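Local coordinates for protein alpha-rhamnosidase (Dictyoglomus thermophilum, PDB 6I60) that probably hydrolyses terminal non-reducing alpha-L-rhamnose residues in alpha-L-rhamnosides, as a glycoside hydrolase built of several domains, at residues K152-K156 / K288-G292; F183-I189 / I238-N243; K242-V247 / W314-D318; D306-E310 / Y417-G421. All blocks are in the same frame, centred on the assembly; numbering follows the deposited sequence.

Interaction 1: K152-K156 / K288-G292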
loop_
_atom_site.group_PDB
_atom_site.type_symbol
_atom_site.label_atom_id
_atom_site.label_comp_id
_atom_site.label_asym_id
_atom_site.label_seq_id
_atom_site.Cartn_x
_atom_site.Cartn_y
_atom_site.Cartn_z
ATOM N N LYS A 152 -9.304 -26.598 18.566
ATOM C CA LYS A 152 -8.847 -27.798 19.241
ATOM C C LYS A 152 -8.647 -27.513 20.727
ATOM O O LYS A 152 -8.558 -26.361 21.162
ATOM C CB LYS A 152 -7.541 -28.302 18.629
ATOM C CG LYS A 152 -7.719 -29.067 17.338
ATOM C CD LYS A 152 -6.388 -29.527 16.768
ATOM C CE LYS A 152 -5.614 -30.366 17.769
ATOM N NZ LYS A 152 -5.895 -31.818 17.599
ATOM N N LYS A 153 -8.575 -28.585 21.510
ATOM C CA LYS A 153 -8.361 -28.472 22.946
ATOM C C LYS A 153 -6.919 -28.743 23.356
ATOM O O LYS A 153 -6.421 -28.103 24.289
ATOM C CB LYS A 153 -9.303 -29.429 23.690
ATOM C CG LYS A 153 -8.948 -29.694 25.146
ATOM C CD LYS A 153 -9.896 -30.712 25.775
ATOM C CE LYS A 153 -10.383 -31.734 24.755
ATOM N NZ LYS A 153 -11.412 -32.649 25.321
ATOM N N GLU A 154 -6.229 -29.655 22.665
ATOM C CA GLU A 154 -4.851 -29.982 23.022
ATOM C C GLU A 154 -3.903 -28.844 22.656
ATOM O O GLU A 154 -3.239 -28.270 23.527
ATOM C CB GLU A 154 -4.432 -31.290 22.341
ATOM C CG GLU A 154 -2.938 -31.423 22.046
ATOM C CD GLU A 154 -2.131 -31.876 23.250
ATOM O OE1 GLU A 154 -0.958 -31.461 23.373
ATOM O OE2 GLU A 154 -2.669 -32.648 24.070
ATOM N N HIS A 155 -3.833 -28.504 21.366
ATOM C CA HIS A 155 -2.962 -27.447 20.856
ATOM C C HIS A 155 -1.494 -27.679 21.198
ATOM O O HIS A 155 -1.007 -27.193 22.225
ATOM C CB HIS A 155 -3.407 -26.080 21.382
ATOM C CG HIS A 155 -4.134 -25.254 20.368
ATOM N ND1 HIS A 155 -3.629 -25.013 19.108
ATOM C CD2 HIS A 155 -5.329 -24.622 20.423
ATOM C CE1 HIS A 155 -4.481 -24.265 18.432
ATOM N NE2 HIS A 155 -5.521 -24.013 19.206
ATOM N N LYS A 156 -0.779 -28.409 20.345
ATOM C CA LYS A 156 0.661 -28.554 20.499
ATOM C C LYS A 156 1.369 -27.351 19.884
ATOM O O LYS A 156 1.012 -26.889 18.796
ATOM C CB LYS A 156 1.147 -29.855 19.850
ATOM C CG LYS A 156 2.637 -30.210 20.071
ATOM C CD LYS A 156 3.239 -29.622 21.356
ATOM C CE LYS A 156 4.273 -30.534 21.990
ATOM N NZ LYS A 156 5.549 -30.557 21.209
ATOM N N LYS A 288 -15.342 -31.761 13.355
ATOM C CA LYS A 288 -14.201 -32.604 13.671
ATOM C C LYS A 288 -12.905 -31.843 13.417
ATOM O O LYS A 288 -12.874 -30.845 12.692
ATOM C CB LYS A 288 -14.239 -33.891 12.849
ATOM C CG LYS A 288 -15.334 -34.856 13.272
ATOM C CD LYS A 288 -15.365 -35.036 14.782
ATOM C CE LYS A 288 -16.057 -36.334 15.167
ATOM N NZ LYS A 288 -15.147 -37.508 15.056
ATOM N N THR A 289 -11.827 -32.323 14.031
ATOM C CA THR A 289 -10.555 -31.623 13.941
ATOM C C THR A 289 -9.414 -32.602 14.171
ATOM O O THR A 289 -9.582 -33.629 14.836
ATOM C CB THR A 289 -10.483 -30.467 14.946
ATOM O OG1 THR A 289 -9.274 -29.728 14.739
ATOM C CG2 THR A 289 -10.524 -30.994 16.373
ATOM N N THR A 290 -8.252 -32.269 13.611
ATOM C CA THR A 290 -7.073 -33.124 13.687
ATOM C C THR A 290 -5.853 -32.314 13.269
ATOM O O THR A 290 -5.964 -31.176 12.803
ATOM C CB THR A 290 -7.213 -34.358 12.795
ATOM O OG1 THR A 290 -5.937 -34.995 12.659
ATOM C CG2 THR A 290 -7.701 -33.949 11.422
ATOM N N TYR A 291 -4.682 -32.922 13.441
ATOM C CA TYR A 291 -3.426 -32.369 12.955
ATOM C C TYR A 291 -3.054 -33.050 11.645
ATOM O O TYR A 291 -3.281 -34.250 11.473
ATOM C CB TYR A 291 -2.306 -32.553 13.981
ATOM C CG TYR A 291 -2.259 -31.471 15.037
ATOM C CD1 TYR A 291 -2.708 -30.186 14.764
ATOM C CD2 TYR A 291 -1.768 -31.736 16.310
ATOM C CE1 TYR A 291 -2.669 -29.194 15.727
ATOM C CE2 TYR A 291 -1.724 -30.751 17.279
ATOM C CZ TYR A 291 -2.174 -29.483 16.982
ATOM O OH TYR A 291 -2.130 -28.502 17.945
ATOM N N GLY A 292 -2.486 -32.278 10.723
ATOM C CA GLY A 292 -2.173 -32.787 9.411
ATOM C C GLY A 292 -0.691 -32.790 9.103
ATOM O O GLY A 292 0.155 -33.024 9.972
#

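Interaction 2: F183-I189 / I238-N243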
loop_
_atom_site.group_PDB
_atom_site.type_symbol
_atom_site.label_atom_id
_atom_site.label_comp_id
_atom_site.label_asym_id
_atom_site.label_seq_id
_atom_site.Cartn_x
_atom_site.Cartn_y
_atom_site.Cartn_z
ATOM N N PHE A 183 -22.193 -31.575 5.530
ATOM C CA PHE A 183 -23.592 -31.194 5.422
ATOM C C PHE A 183 -24.163 -31.775 4.137
ATOM O O PHE A 183 -23.427 -32.162 3.225
ATOM C CB PHE A 183 -23.778 -29.670 5.459
ATOM C CG PHE A 183 -23.076 -28.938 4.349
ATOM C CD1 PHE A 183 -21.725 -28.641 4.440
ATOM C CD2 PHE A 183 -23.771 -28.531 3.222
ATOM C CE1 PHE A 183 -21.078 -27.963 3.424
ATOM C CE2 PHE A 183 -23.130 -27.847 2.203
ATOM C CZ PHE A 183 -21.782 -27.564 2.305
ATOM N N SER A 184 -25.491 -31.839 4.074
ATOM C CA SER A 184 -26.194 -32.459 2.961
ATOM C C SER A 184 -27.042 -31.430 2.229
ATOM O O SER A 184 -27.609 -30.522 2.846
ATOM C CB SER A 184 -27.076 -33.614 3.446
ATOM O OG SER A 184 -26.345 -34.828 3.492
ATOM N N ILE A 185 -27.123 -31.577 0.908
ATOM C CA ILE A 185 -27.916 -30.705 0.051
ATOM C C ILE A 185 -28.838 -31.571 -0.797
ATOM O O ILE A 185 -28.441 -32.647 -1.260
ATOM C CB ILE A 185 -27.022 -29.818 -0.845
ATOM C CG1 ILE A 185 -25.963 -29.097 -0.007
ATOM C CG2 ILE A 185 -27.860 -28.809 -1.614
ATOM C CD1 ILE A 185 -26.522 -28.009 0.887
ATOM N N SER A 186 -30.073 -31.107 -0.995
ATOM C CA SER A 186 -31.038 -31.836 -1.810
ATOM C C SER A 186 -31.639 -30.933 -2.882
ATOM O O SER A 186 -31.386 -31.129 -4.076
ATOM C CB SER A 186 -32.139 -32.432 -0.930
ATOM O OG SER A 186 -32.431 -31.582 0.164
ATOM N N LYS A 187 -32.437 -29.950 -2.468
ATOM C CA LYS A 187 -33.002 -28.986 -3.402
ATOM C C LYS A 187 -31.895 -28.154 -4.044
ATOM O O LYS A 187 -30.868 -27.865 -3.424
ATOM C CB LYS A 187 -33.996 -28.071 -2.688
ATOM N N LYS A 188 -32.109 -27.764 -5.300
ATOM C CA LYS A 188 -31.036 -27.120 -6.044
ATOM C C LYS A 188 -30.819 -25.689 -5.577
ATOM O O LYS A 188 -31.767 -24.943 -5.320
ATOM C CB LYS A 188 -31.300 -27.159 -7.552
ATOM C CG LYS A 188 -31.012 -28.521 -8.221
ATOM C CD LYS A 188 -29.885 -29.365 -7.561
ATOM C CE LYS A 188 -28.479 -28.740 -7.555
ATOM N NZ LYS A 188 -27.746 -29.198 -6.336
ATOM N N ILE A 189 -29.545 -25.317 -5.473
ATOM C CA ILE A 189 -29.162 -24.050 -4.871
ATOM C C ILE A 189 -29.396 -22.907 -5.852
ATOM O O ILE A 189 -29.410 -23.083 -7.074
ATOM C CB ILE A 189 -27.694 -24.092 -4.411
ATOM C CG1 ILE A 189 -26.796 -24.513 -5.573
ATOM C CG2 ILE A 189 -27.520 -25.046 -3.241
ATOM C CD1 ILE A 189 -25.443 -23.870 -5.545
ATOM N N ILE A 238 -21.100 -26.476 -4.675
ATOM C CA ILE A 238 -21.929 -27.085 -3.640
ATOM C C ILE A 238 -22.181 -28.575 -3.874
ATOM O O ILE A 238 -22.317 -29.330 -2.904
ATOM C CB ILE A 238 -23.247 -26.296 -3.525
ATOM C CG1 ILE A 238 -23.012 -24.990 -2.763
ATOM C CG2 ILE A 238 -24.339 -27.110 -2.839
ATOM C CD1 ILE A 238 -22.194 -25.157 -1.497
ATOM N N ARG A 239 -22.235 -29.020 -5.133
ATOM C CA ARG A 239 -22.504 -30.418 -5.468
ATOM C C ARG A 239 -23.911 -30.813 -5.027
ATOM O O ARG A 239 -24.698 -29.960 -4.606
ATOM C CB ARG A 239 -21.455 -31.346 -4.839
ATOM C CG ARG A 239 -21.129 -32.596 -5.639
ATOM C CD ARG A 239 -20.268 -33.550 -4.822
ATOM N NE ARG A 239 -19.665 -34.593 -5.645
ATOM C CZ ARG A 239 -18.629 -34.406 -6.458
ATOM N NH1 ARG A 239 -18.068 -33.207 -6.563
ATOM N NH2 ARG A 239 -18.151 -35.418 -7.168
ATOM N N ASP A 240 -24.241 -32.101 -5.122
ATOM C CA ASP A 240 -25.590 -32.549 -4.801
ATOM C C ASP A 240 -25.671 -33.158 -3.408
ATOM O O ASP A 240 -25.982 -32.458 -2.440
ATOM C CB ASP A 240 -26.084 -33.556 -5.841
ATOM C CG ASP A 240 -27.591 -33.723 -5.817
ATOM O OD1 ASP A 240 -28.295 -32.753 -5.465
ATOM O OD2 ASP A 240 -28.073 -34.826 -6.148
ATOM N N GLY A 241 -25.391 -34.456 -3.299
ATOM C CA GLY A 241 -25.608 -35.196 -2.068
ATOM C C GLY A 241 -24.783 -34.757 -0.875
ATOM O O GLY A 241 -25.065 -33.724 -0.260
ATOM N N LYS A 242 -23.772 -35.546 -0.521
ATOM C CA LYS A 242 -22.939 -35.232 0.631
ATOM C C LYS A 242 -21.955 -34.121 0.289
ATOM O O LYS A 242 -21.436 -34.048 -0.829
ATOM C CB LYS A 242 -22.188 -36.476 1.104
ATOM C CG LYS A 242 -22.714 -37.056 2.409
ATOM C CD LYS A 242 -21.580 -37.523 3.308
ATOM C CE LYS A 242 -21.890 -38.874 3.936
ATOM N NZ LYS A 242 -20.690 -39.481 4.579
ATOM N N ASN A 243 -21.706 -33.247 1.261
ATOM C CA ASN A 243 -20.805 -32.120 1.088
ATOM C C ASN A 243 -19.780 -32.106 2.210
ATOM O O ASN A 243 -19.996 -32.666 3.289
ATOM C CB ASN A 243 -21.560 -30.791 1.069
ATOM C CG ASN A 243 -22.228 -30.524 -0.257
ATOM O OD1 ASN A 243 -22.611 -31.449 -0.971
ATOM N ND2 ASN A 243 -22.371 -29.250 -0.597
#

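Interaction 3: K242-V247 / W314-D318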
loop_
_atom_site.group_PDB
_atom_site.type_symbol
_atom_site.label_atom_id
_atom_site.label_comp_id
_atom_site.label_asym_id
_atom_site.label_seq_id
_atom_site.Cartn_x
_atom_site.Cartn_y
_atom_site.Cartn_z
ATOM N N LYS A 242 -23.772 -35.546 -0.521
ATOM C CA LYS A 242 -22.939 -35.232 0.631
ATOM C C LYS A 242 -21.955 -34.121 0.289
ATOM O O LYS A 242 -21.436 -34.048 -0.829
ATOM C CB LYS A 242 -22.188 -36.476 1.104
ATOM C CG LYS A 242 -22.714 -37.056 2.409
ATOM C CD LYS A 242 -21.580 -37.523 3.308
ATOM C CE LYS A 242 -21.890 -38.874 3.936
ATOM N NZ LYS A 242 -20.690 -39.481 4.579
ATOM N N ASN A 243 -21.706 -33.247 1.261
ATOM C CA ASN A 243 -20.805 -32.120 1.088
ATOM C C ASN A 243 -19.780 -32.106 2.210
ATOM O O ASN A 243 -19.996 -32.666 3.289
ATOM C CB ASN A 243 -21.560 -30.791 1.069
ATOM C CG ASN A 243 -22.228 -30.524 -0.257
ATOM O OD1 ASN A 243 -22.611 -31.449 -0.971
ATOM N ND2 ASN A 243 -22.371 -29.250 -0.597
ATOM N N ALA A 244 -18.657 -31.444 1.945
ATOM C CA ALA A 244 -17.581 -31.347 2.917
ATOM C C ALA A 244 -16.899 -29.995 2.775
ATOM O O ALA A 244 -16.746 -29.482 1.663
ATOM C CB ALA A 244 -16.561 -32.478 2.738
ATOM N N ILE A 245 -16.498 -29.427 3.906
ATOM C CA ILE A 245 -15.742 -28.184 3.932
ATOM C C ILE A 245 -14.435 -28.430 4.674
ATOM O O ILE A 245 -14.357 -29.280 5.567
ATOM C CB ILE A 245 -16.542 -27.035 4.582
ATOM C CG1 ILE A 245 -17.220 -27.515 5.859
ATOM C CG2 ILE A 245 -17.597 -26.516 3.626
ATOM C CD1 ILE A 245 -16.384 -27.339 7.087
ATOM N N GLY A 246 -13.404 -27.677 4.297
ATOM C CA GLY A 246 -12.099 -27.836 4.909
ATOM C C GLY A 246 -11.421 -26.524 5.246
ATOM O O GLY A 246 -11.299 -25.643 4.389
ATOM N N VAL A 247 -10.982 -26.377 6.494
ATOM C CA VAL A 247 -10.282 -25.182 6.951
ATOM C C VAL A 247 -9.056 -25.620 7.740
ATOM O O VAL A 247 -9.179 -26.367 8.717
ATOM C CB VAL A 247 -11.174 -24.276 7.816
ATOM C CG1 VAL A 247 -10.413 -23.020 8.210
ATOM C CG2 VAL A 247 -12.457 -23.919 7.081
ATOM N N TRP A 314 -9.093 -35.693 2.994
ATOM C CA TRP A 314 -9.708 -35.202 4.222
ATOM C C TRP A 314 -10.830 -34.199 3.984
ATOM O O TRP A 314 -11.657 -34.001 4.881
ATOM C CB TRP A 314 -8.642 -34.569 5.118
ATOM C CG TRP A 314 -8.130 -33.259 4.604
ATOM C CD1 TRP A 314 -7.193 -33.070 3.630
ATOM C CD2 TRP A 314 -8.526 -31.953 5.040
ATOM N NE1 TRP A 314 -6.982 -31.727 3.432
ATOM C CE2 TRP A 314 -7.789 -31.020 4.285
ATOM C CE3 TRP A 314 -9.435 -31.483 5.993
ATOM C CZ2 TRP A 314 -7.929 -29.644 4.454
ATOM C CZ3 TRP A 314 -9.574 -30.117 6.160
ATOM C CH2 TRP A 314 -8.825 -29.213 5.394
ATOM N N ASN A 315 -10.888 -33.561 2.816
ATOM C CA ASN A 315 -11.876 -32.509 2.599
ATOM C C ASN A 315 -12.800 -32.817 1.426
ATOM O O ASN A 315 -13.030 -31.956 0.571
ATOM C CB ASN A 315 -11.174 -31.164 2.374
ATOM C CG ASN A 315 -10.070 -31.246 1.334
ATOM O OD1 ASN A 315 -9.940 -32.243 0.623
ATOM N ND2 ASN A 315 -9.268 -30.191 1.239
ATOM N N LEU A 316 -13.338 -34.032 1.380
ATOM C CA LEU A 316 -14.214 -34.469 0.302
ATOM C C LEU A 316 -15.410 -35.211 0.894
ATOM O O LEU A 316 -15.302 -35.789 1.978
ATOM C CB LEU A 316 -13.477 -35.366 -0.706
ATOM C CG LEU A 316 -12.204 -34.746 -1.283
ATOM C CD1 LEU A 316 -11.027 -35.187 -0.474
ATOM C CD2 LEU A 316 -12.002 -35.095 -2.748
ATOM N N PRO A 317 -16.566 -35.194 0.192
ATOM C CA PRO A 317 -17.821 -35.683 0.796
ATOM C C PRO A 317 -17.728 -37.037 1.481
ATOM O O PRO A 317 -17.873 -37.127 2.704
ATOM C CB PRO A 317 -18.771 -35.746 -0.406
ATOM C CG PRO A 317 -18.279 -34.685 -1.321
ATOM C CD PRO A 317 -16.782 -34.648 -1.160
ATOM N N ASP A 318 -17.495 -38.095 0.711
ATOM C CA ASP A 318 -17.447 -39.448 1.259
ATOM C C ASP A 318 -16.094 -39.657 1.929
ATOM O O ASP A 318 -15.123 -40.085 1.304
ATOM C CB ASP A 318 -17.700 -40.478 0.166
ATOM C CG ASP A 318 -19.104 -40.389 -0.398
ATOM O OD1 ASP A 318 -19.252 -39.997 -1.575
ATOM O OD2 ASP A 318 -20.062 -40.704 0.341
#

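Interaction 4: D306-E310 / Y417-G421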
loop_
_atom_site.group_PDB
_atom_site.type_symbol
_atom_site.label_atom_id
_atom_site.label_comp_id
_atom_site.label_asym_id
_atom_site.label_seq_id
_atom_site.Cartn_x
_atom_site.Cartn_y
_atom_site.Cartn_z
ATOM N N ASP A 306 5.263 -32.171 6.562
ATOM C CA ASP A 306 5.604 -33.592 6.585
ATOM C C ASP A 306 4.572 -34.335 5.744
ATOM O O ASP A 306 3.433 -34.536 6.173
ATOM C CB ASP A 306 5.649 -34.121 8.014
ATOM C CG ASP A 306 6.279 -35.500 8.107
ATOM O OD1 ASP A 306 6.884 -35.812 9.156
ATOM O OD2 ASP A 306 6.167 -36.273 7.131
ATOM N N GLY A 307 4.975 -34.743 4.538
ATOM C CA GLY A 307 4.064 -35.435 3.644
ATOM C C GLY A 307 3.634 -36.801 4.134
ATOM O O GLY A 307 2.623 -37.330 3.657
ATOM N N ARG A 308 4.376 -37.387 5.073
ATOM C CA ARG A 308 3.988 -38.686 5.608
ATOM C C ARG A 308 2.744 -38.587 6.482
ATOM O O ARG A 308 1.921 -39.510 6.493
ATOM C CB ARG A 308 5.152 -39.298 6.387
ATOM C CG ARG A 308 6.403 -39.521 5.549
ATOM C CD ARG A 308 7.616 -39.796 6.421
ATOM N NE ARG A 308 7.745 -38.819 7.499
ATOM C CZ ARG A 308 8.602 -38.929 8.509
ATOM N NH1 ARG A 308 9.412 -39.977 8.583
ATOM N NH2 ARG A 308 8.651 -37.990 9.446
ATOM N N LYS A 309 2.580 -37.480 7.209
ATOM C CA LYS A 309 1.409 -37.250 8.058
ATOM C C LYS A 309 0.292 -36.528 7.319
ATOM O O LYS A 309 -0.418 -35.703 7.903
ATOM C CB LYS A 309 1.821 -36.471 9.304
ATOM C CG LYS A 309 3.034 -37.032 10.030
ATOM C CD LYS A 309 3.243 -36.332 11.368
ATOM C CE LYS A 309 4.572 -36.717 12.002
ATOM N NZ LYS A 309 5.644 -35.727 11.698
ATOM N N GLU A 310 0.105 -36.820 6.035
ATOM C CA GLU A 310 -0.883 -36.139 5.205
ATOM C C GLU A 310 -2.128 -37.011 5.094
ATOM O O GLU A 310 -2.104 -38.061 4.443
ATOM C CB GLU A 310 -0.307 -35.831 3.826
ATOM C CG GLU A 310 -1.314 -35.249 2.858
ATOM C CD GLU A 310 -0.653 -34.574 1.676
ATOM O OE1 GLU A 310 0.335 -33.839 1.884
ATOM O OE2 GLU A 310 -1.119 -34.780 0.536
ATOM N N TYR A 417 10.395 -29.688 3.869
ATOM C CA TYR A 417 9.405 -30.588 3.290
ATOM C C TYR A 417 9.941 -32.010 3.344
ATOM O O TYR A 417 11.039 -32.280 2.845
ATOM C CB TYR A 417 9.076 -30.195 1.849
ATOM C CG TYR A 417 8.173 -31.178 1.139
ATOM C CD1 TYR A 417 6.814 -31.237 1.426
ATOM C CD2 TYR A 417 8.677 -32.046 0.179
ATOM C CE1 TYR A 417 5.986 -32.132 0.775
ATOM C CE2 TYR A 417 7.857 -32.944 -0.475
ATOM C CZ TYR A 417 6.513 -32.983 -0.174
ATOM O OH TYR A 417 5.696 -33.877 -0.826
ATOM N N ILE A 418 9.171 -32.912 3.947
ATOM C CA ILE A 418 9.520 -34.325 4.027
ATOM C C ILE A 418 8.712 -35.066 2.972
ATOM O O ILE A 418 7.475 -35.035 2.988
ATOM C CB ILE A 418 9.259 -34.892 5.430
ATOM C CG1 ILE A 418 10.094 -34.141 6.468
ATOM C CG2 ILE A 418 9.580 -36.376 5.473
ATOM C CD1 ILE A 418 9.277 -33.549 7.591
ATOM N N THR A 419 9.410 -35.737 2.059
ATOM C CA THR A 419 8.769 -36.324 0.893
ATOM C C THR A 419 7.905 -37.525 1.277
ATOM O O THR A 419 8.058 -38.127 2.345
ATOM C CB THR A 419 9.818 -36.750 -0.133
ATOM O OG1 THR A 419 10.515 -37.908 0.344
ATOM C CG2 THR A 419 10.820 -35.626 -0.372
ATOM N N LYS A 420 6.982 -37.869 0.376
ATOM C CA LYS A 420 6.137 -39.046 0.530
ATOM C C LYS A 420 6.583 -40.222 -0.329
ATOM O O LYS A 420 6.234 -41.364 -0.012
ATOM C CB LYS A 420 4.681 -38.708 0.189
ATOM C CG LYS A 420 4.271 -37.294 0.546
ATOM C CD LYS A 420 3.311 -36.722 -0.484
ATOM C CE LYS A 420 2.533 -35.545 0.082
ATOM N NZ LYS A 420 1.218 -35.387 -0.596
ATOM N N GLY A 421 7.329 -39.969 -1.403
ATOM C CA GLY A 421 7.837 -41.029 -2.255
ATOM C C GLY A 421 6.868 -41.491 -3.323
ATOM O O GLY A 421 6.783 -42.689 -3.615
#

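Interaction 1: K152-K156 / K288-G292
The backbone N of Lys156 donates to Tyr291 OH at 2.8 Å with an N-H...O angle of 142°, arriving at the rim of the phenol and in its plane. His155 CA lies at the same edge, so the hydroxyl is tucked against the backbone of the connection between strands 150-151 and 157-160. One face of the Tyr291 ring carries the end of Lys152. Its CE sits 3.8 Å from the ring centroid, a CH-pi contact, and NZ sits 4.2 Å from that centroid, only 6° off the ring normal, which meets the geometry of a cation-pi interaction. The lysine chain is straight as far as CD and then bends at chi3 (56°) and again at chi4, which together bring CE and NZ over the ring. Nearer its root, Lys152 CG packs 3.5 Å from Thr289 CG2. The ammonium also forms a salt bridge with Glu325, while Thr289 OG1 bonds to Met178 O on the neighbouring strand 171-184. A valine in place of Tyr291 would probably leave Lys156 N without its hydroxyl acceptor and Lys152 without an aromatic face to lie on. The evidence thus describes an irregular loop pinned to the sheet strand 288-298 by one ring used twice, polar at its rim and aromatic on its face; the ammonium charge is probably balanced by Glu325 and further eased by the ring face.

Interaction 2: F183-I189 / I238-N243
Asn243 CB sits squarely over the Phe183 ring, 3.5 Å from its centroid and 14° off the normal, which defines a CH-pi contact. The amide beyond it is tilted, its plane 66° from that of the ring, and ND2 lies past the rim, 3.2 Å from Phe183 CE2 and above the ring plane rather than over the face. Phe183 reaches this place because its CG stands between the backbone N and the carbonyl carbon (chi1 60°), which folds the ring across toward the partner strand. The rim of the same ring meets Ile185 CD1 in plane. A second cluster is purely aliphatic, packing between the loops: Ile238 CG2 is 3.8 Å from Ile185 CG1 and also touches Ile189 CG2, so one methyl is held by two isoleucines.

Backbone pairing sets Phe183 opposite Asn243. The two form an antiparallel hydrogen-bonded pair, in which Asn243 N gives a 2.8 Å bond to Phe183 O and the return bond from Phe183 N to Asn243 O is weak. Ser184 and Lys242 follow as a non-hydrogen-bonded pair, and Ile185 N then donates to Gly241 O at 3.2 Å, nearly straight. Farther out, Lys188 NZ and Asp240 OD1 make a long salt bridge of 3.7 Å. Tyr273 and Val271 of strand 264-273 back Ile185 and Ile189, and Asn207 touches Asn243.

Backbone bonds therefore join the end of strand 171-184 to the start of strand 242-250, while apolar packing closes the loops beyond them; the single charged pair, between exposed residues, probably adds little.

Interaction 3: K242-V247 / W314-D318
The six-membered end of the Trp314 indole leads into strand 242-250, with CH2 3.6 Å from Gly246 CA. Val247 N lies at the indole edge, near its plane, 3.7 Å from that CH2, whereas Gly246 CA approaches obliquely. One face of the indole is occupied by CB of the next residue, Asn315, 3.8 Å above the plane and over the ring centre. With chi1 at 71° the indole folds back over its own main chain, putting Asn315 CB on that face. A beta carbon on Gly246 would probably collide with the indole and Asn315 CB; having none is consistent with the close approach.

Along the strand, Ala244 CB rests 3.5 Å from Leu316 C, on the peptide leading into Pro317. The proline ring sets its CB 3.8 Å from Lys242 CB and lies against the Lys242 carbonyl. Lys242 NZ and Asp318 OD2, opposite charges 4.5 Å apart, are too distant for a salt bridge.

No hydrogen bond links the segments; Trp314 O accepts from Arg180 NE of strand 171-184. In this N-terminal rhamnosidase family region an irregular loop lies along strand 242-250, on the face to which Lys242 and Ala244 point; the strand is itself backbone-paired with strands 171-184 and 201-206.

Interaction 4: D306-E310 / Y417-G421
Backbone pairing comes first: Gly307 N donates to Ile418 O at 3.0 Å, with an N-H...O angle of 148° and the donor in the carbonyl plane. It belongs to a parallel bridge between Asp306 and Ile418, whose side chains emerge on one face of the sheet.

The ionic contact across the segments is that of Lys420 NZ with Glu310 OE2, 2.7 Å long, with the ammonium above the carboxylate plane. Glu310 is extended, its CG anti to the backbone N (chi1 174°), which carries the acid out to meet the lysine. Within 306-310 a denser network centres on Asp306. Arg308 grips it side-on, NH2 to OD1 at 2.8 Å and NE to OD2 at 3.0 Å, both on syn lone pairs and close to the guanidinium plane. OD1 also takes Lys309 NZ from above the carboxylate, and OD2 accepts Arg308 N, closing an Asx turn.

Van der Waals contacts set the isoleucine methyls against the flat ionic groups. Ile418 CD1 lies 3.6 Å from Asp306 CG, while its CG2 sits over one face of the Arg308 guanidinium, 3.7 Å from NE. Lys420 CG covers Gly307, 3.6 Å from its CA. An alanine at Asp306 would probably leave Arg308 and Lys309 without their shared anion, undo the Asx turn and free the guanidinium to swing off Ile418.

Backbone pairing, in which Tyr305 also bonds to Ile418, joins strands 302-306 and 414-418 of the N-terminal and concanavalin-like family regions, and the Glu310-Lys420 salt bridge joins the loops after them; four donors on one carboxylate would probably stabilise its negative charge.

Overall arrangement
All four contacts lie 35 to 40 Å from the centre of the chain, on the same side of it. Interactions 2 and 3 share Lys242 and Asn243 on strand 242-250; their centres are about 12 Å apart, and Phe183 CE1 meets Ile245 CG2 at 3.8 Å. Interaction 1, centred about 17 Å from interaction 3 without touching it, uses strand 288-298, which neighbours strand 171-184. It abuts interaction 4 where Gly292 O packs 3.9 Å from Lys309 CB. Interactions 2 and 4, about 33 Å apart between centres, mark the ends of the series. None includes Tyr656, Glu659 or Leu660, which line a bound 2-(2-ethoxyethoxy)ethanol. They join strands and loops, interaction 4 linking the N-terminal and concanavalin-like family regions.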